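Local coordinates for LanC-like protein GCR2 (Arabidopsis thaliana, PDB 3T33) that may play a role in abscisic acid signalling, binds a zinc ion and belongs to the LanC-like protein family, at residues E122-I127 with A175-A180. Sequence-based numbering, arbitrary orientation.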
ATOM      1  N   GLU A 122       6.997  20.724   7.345  1.00 51.70           N
ATOM      2  CA  GLU A 122       5.865  21.182   6.540  1.00 51.89           C
ATOM      3  C   GLU A 122       5.139  20.045   5.795  1.00 49.20           C
ATOM      4  O   GLU A 122       4.127  20.296   5.172  1.00 48.88           O
ATOM      5  CB  GLU A 122       6.245  22.371   5.639  1.00 52.54           C
ATOM      6  CG  GLU A 122       5.688  23.705   6.221  1.00 60.21           C
ATOM      7  CD  GLU A 122       6.473  24.994   5.809  1.00 69.09           C
ATOM      8  OE1 GLU A 122       7.240  24.987   4.801  1.00 68.04           O
ATOM      9  OE2 GLU A 122       6.304  26.027   6.524  1.00 71.83           O
ATOM     10  N   ARG A 123       5.639  18.803   5.912  1.00 46.81           N
ATOM     11  CA  ARG A 123       4.987  17.628   5.298  1.00 43.78           C
ATOM     12  C   ARG A 123       3.617  17.374   5.930  1.00 40.54           C
ATOM     13  O   ARG A 123       3.440  17.374   7.112  1.00 39.15           O
ATOM     14  CB  ARG A 123       5.854  16.379   5.382  1.00 44.76           C
ATOM     15  CG  ARG A 123       7.288  16.466   4.783  1.00 48.46           C
ATOM     16  CD  ARG A 123       7.300  16.742   3.296  1.00 49.68           C
ATOM     17  NE  ARG A 123       8.575  16.344   2.691  1.00 53.42           N
ATOM     18  CZ  ARG A 123       9.300  17.120   1.871  1.00 57.11           C
ATOM     19  NH1 ARG A 123       8.877  18.355   1.551  1.00 58.08           N
ATOM     20  NH2 ARG A 123      10.428  16.658   1.339  1.00 55.19           N
ATOM     21  N   VAL A 124       2.627  17.162   5.109  1.00 37.69           N
ATOM     22  CA  VAL A 124       1.281  17.109   5.610  1.00 35.89           C
ATOM     23  C   VAL A 124       0.536  15.706   5.387  1.00 34.16           C
ATOM     24  O   VAL A 124      -0.597  15.494   5.818  1.00 33.54           O
ATOM     25  CB  VAL A 124       0.607  18.311   4.932  1.00 36.31           C
ATOM     26  CG1 VAL A 124      -0.526  17.938   4.020  1.00 35.82           C
ATOM     27  CG2 VAL A 124       0.401  19.460   5.906  1.00 39.62           C
ATOM     28  N   THR A 125       1.187  14.744   4.756  1.00 32.53           N
ATOM     29  CA  THR A 125       0.463  13.483   4.403  1.00 30.39           C
ATOM     30  C   THR A 125       0.710  12.287   5.366  1.00 29.81           C
ATOM     31  O   THR A 125       1.620  12.294   6.223  1.00 27.57           O
ATOM     32  CB  THR A 125       0.780  13.008   2.959  1.00 28.96           C
ATOM     33  OG1 THR A 125       2.140  12.577   2.913  1.00 26.02           O
ATOM     34  CG2 THR A 125       0.583  14.174   1.915  1.00 28.37           C
ATOM     35  N   PHE A 126      -0.108  11.240   5.186  1.00 29.56           N
ATOM     36  CA  PHE A 126       0.105  10.001   5.953  1.00 29.13           C
ATOM     37  C   PHE A 126       1.481   9.378   5.710  1.00 28.75           C
ATOM     38  O   PHE A 126       2.173   9.022   6.683  1.00 29.46           O
ATOM     39  CB  PHE A 126      -1.002   8.967   5.646  1.00 29.26           C
ATOM     40  CG  PHE A 126      -0.995   7.782   6.562  1.00 27.60           C
ATOM     41  CD1 PHE A 126      -1.603   7.842   7.779  1.00 25.12           C
ATOM     42  CD2 PHE A 126      -0.433   6.580   6.157  1.00 29.24           C
ATOM     43  CE1 PHE A 126      -1.605   6.736   8.634  1.00 31.11           C
ATOM     44  CE2 PHE A 126      -0.473   5.478   6.986  1.00 28.84           C
ATOM     45  CZ  PHE A 126      -1.046   5.570   8.234  1.00 27.48           C
ATOM     46  N   ILE A 127       1.864   9.239   4.450  1.00 27.50           N
ATOM     47  CA  ILE A 127       3.022   8.424   4.107  1.00 28.77           C
ATOM     48  C   ILE A 127       4.322   9.241   4.192  1.00 31.39           C
ATOM     49  O   ILE A 127       5.405   8.704   4.470  1.00 31.96           O
ATOM     50  CB  ILE A 127       2.884   7.854   2.681  1.00 28.51           C
ATOM     51  CG1 ILE A 127       1.711   6.854   2.544  1.00 26.74           C
ATOM     52  CG2 ILE A 127       4.181   7.265   2.164  1.00 25.14           C
ATOM     53  CD1 ILE A 127       1.262   6.642   1.004  1.00 20.29           C
ATOM     54  N   ALA A 175      -4.737  14.623  -1.363  1.00 31.49           N
ATOM     55  CA  ALA A 175      -5.286  13.267  -1.262  1.00 31.65           C
ATOM     56  C   ALA A 175      -4.608  12.574  -0.048  1.00 31.00           C
ATOM     57  O   ALA A 175      -5.284  11.956   0.773  1.00 32.09           O
ATOM     58  CB  ALA A 175      -5.063  12.469  -2.568  1.00 30.53           C
ATOM     59  N   GLY A 176      -3.304  12.795   0.092  1.00 30.41           N
ATOM     60  CA  GLY A 176      -2.488  12.328   1.205  1.00 29.97           C
ATOM     61  C   GLY A 176      -2.886  12.757   2.608  1.00 29.95           C
ATOM     62  O   GLY A 176      -2.859  11.946   3.552  1.00 29.56           O
ATOM     63  N   TYR A 177      -3.238  14.030   2.777  1.00 30.41           N
ATOM     64  CA  TYR A 177      -3.676  14.482   4.073  1.00 28.48           C
ATOM     65  C   TYR A 177      -5.075  13.883   4.311  1.00 29.73           C
ATOM     66  O   TYR A 177      -5.446  13.475   5.414  1.00 31.00           O
ATOM     67  CB  TYR A 177      -3.717  16.009   4.055  1.00 28.57           C
ATOM     68  CG  TYR A 177      -4.580  16.551   5.150  1.00 25.22           C
ATOM     69  CD1 TYR A 177      -4.084  16.671   6.456  1.00 25.64           C
ATOM     70  CD2 TYR A 177      -5.866  16.933   4.912  1.00 24.73           C
ATOM     71  CE1 TYR A 177      -4.879  17.153   7.495  1.00 27.42           C
ATOM     72  CE2 TYR A 177      -6.706  17.447   5.996  1.00 24.91           C
ATOM     73  CZ  TYR A 177      -6.187  17.547   7.260  1.00 24.82           C
ATOM     74  OH  TYR A 177      -6.963  17.969   8.337  1.00 24.12           O
ATOM     75  N   LEU A 178      -5.889  13.896   3.270  1.00 29.21           N
ATOM     76  CA  LEU A 178      -7.280  13.451   3.372  1.00 29.50           C
ATOM     77  C   LEU A 178      -7.319  11.940   3.697  1.00 29.30           C
ATOM     78  O   LEU A 178      -8.126  11.497   4.524  1.00 28.16           O
ATOM     79  CB  LEU A 178      -7.970  13.678   2.027  1.00 28.98           C
ATOM     80  CG  LEU A 178      -9.380  13.101   1.845  1.00 29.23           C
ATOM     81  CD1 LEU A 178     -10.320  13.656   2.963  1.00 28.74           C
ATOM     82  CD2 LEU A 178      -9.900  13.422   0.450  1.00 26.96           C
ATOM     83  N   TRP A 179      -6.439  11.172   3.037  1.00 28.83           N
ATOM     84  CA  TRP A 179      -6.230   9.765   3.416  1.00 29.47           C
ATOM     85  C   TRP A 179      -6.030   9.552   4.967  1.00 28.22           C
ATOM     86  O   TRP A 179      -6.721   8.720   5.552  1.00 27.34           O
ATOM     87  CB  TRP A 179      -5.106   9.119   2.571  1.00 29.00           C
ATOM     88  CG  TRP A 179      -5.159   7.559   2.563  1.00 33.38           C
ATOM     89  CD1 TRP A 179      -5.605   6.742   1.538  1.00 30.84           C
ATOM     90  CD2 TRP A 179      -4.778   6.667   3.645  1.00 29.05           C
ATOM     91  NE1 TRP A 179      -5.495   5.423   1.898  1.00 29.43           N
ATOM     92  CE2 TRP A 179      -5.011   5.340   3.189  1.00 32.24           C
ATOM     93  CE3 TRP A 179      -4.246   6.865   4.939  1.00 27.10           C
ATOM     94  CZ2 TRP A 179      -4.724   4.174   4.003  1.00 26.73           C
ATOM     95  CZ3 TRP A 179      -3.941   5.721   5.754  1.00 25.72           C
ATOM     96  CH2 TRP A 179      -4.186   4.378   5.252  1.00 25.77           C
ATOM     97  N   ALA A 180      -5.180  10.368   5.602  1.00 27.65           N
ATOM     98  CA  ALA A 180      -4.915  10.301   7.047  1.00 27.51           C
ATOM     99  C   ALA A 180      -6.143  10.536   7.879  1.00 28.42           C
ATOM    100  O   ALA A 180      -6.307   9.907   8.950  1.00 28.92           O
ATOM    101  CB  ALA A 180      -3.836  11.319   7.465  1.00 25.27           C
TER
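Phe126 meets Trp179 edge to face. CB of Phe126 lies 4.1 Å from Ala180 CB and 3.9 Å from Trp179 CE3. With CG anti to the backbone N (chi1 -170°), the phenyl ring presents one face to CE3 and CZ3 at the edge of the indole. Phe126 CG is 3.7 Å from both CE3 and CZ3 of Trp179, while toward the tip only CZ3 of Trp179 stays close, 3.8 Å from Phe126 CZ. Trp179 CZ3 stands 3.5 Å above the centre of the Phe126 ring, as its near-equal distances to all six carbons require, and the planes of the two six-membered rings meet at 50°. Ala180 CB lies at the edge of the phenyl ring.

A single backbone hydrogen bond crosses the contact, Phe126 N to Gly176 O at 3.3 Å. The bond is fairly straight (161°), although the donor stands above the carbonyl plane. Thr125 CG2 rests 3.7 Å from Gly176 CA, with no side chain on the glycine to intervene; Thr125 OG1 is hydrogen-bonded to Leu171 O and Cys128 N. Val124 CG1 packs against Tyr177 CB.

Phe183, on the same helix, meets both rings, and Trp179 NE1 bonds to Tyr413 O. Within the all-helical alpha/alpha toroid of LanC-like proteins, this buried packing away from the zinc site joins the loop between helices 101-118 and 130-144 to helix 174-188, whose Ala175, Leu178 and Trp179 touch Val242 of helix 236-244.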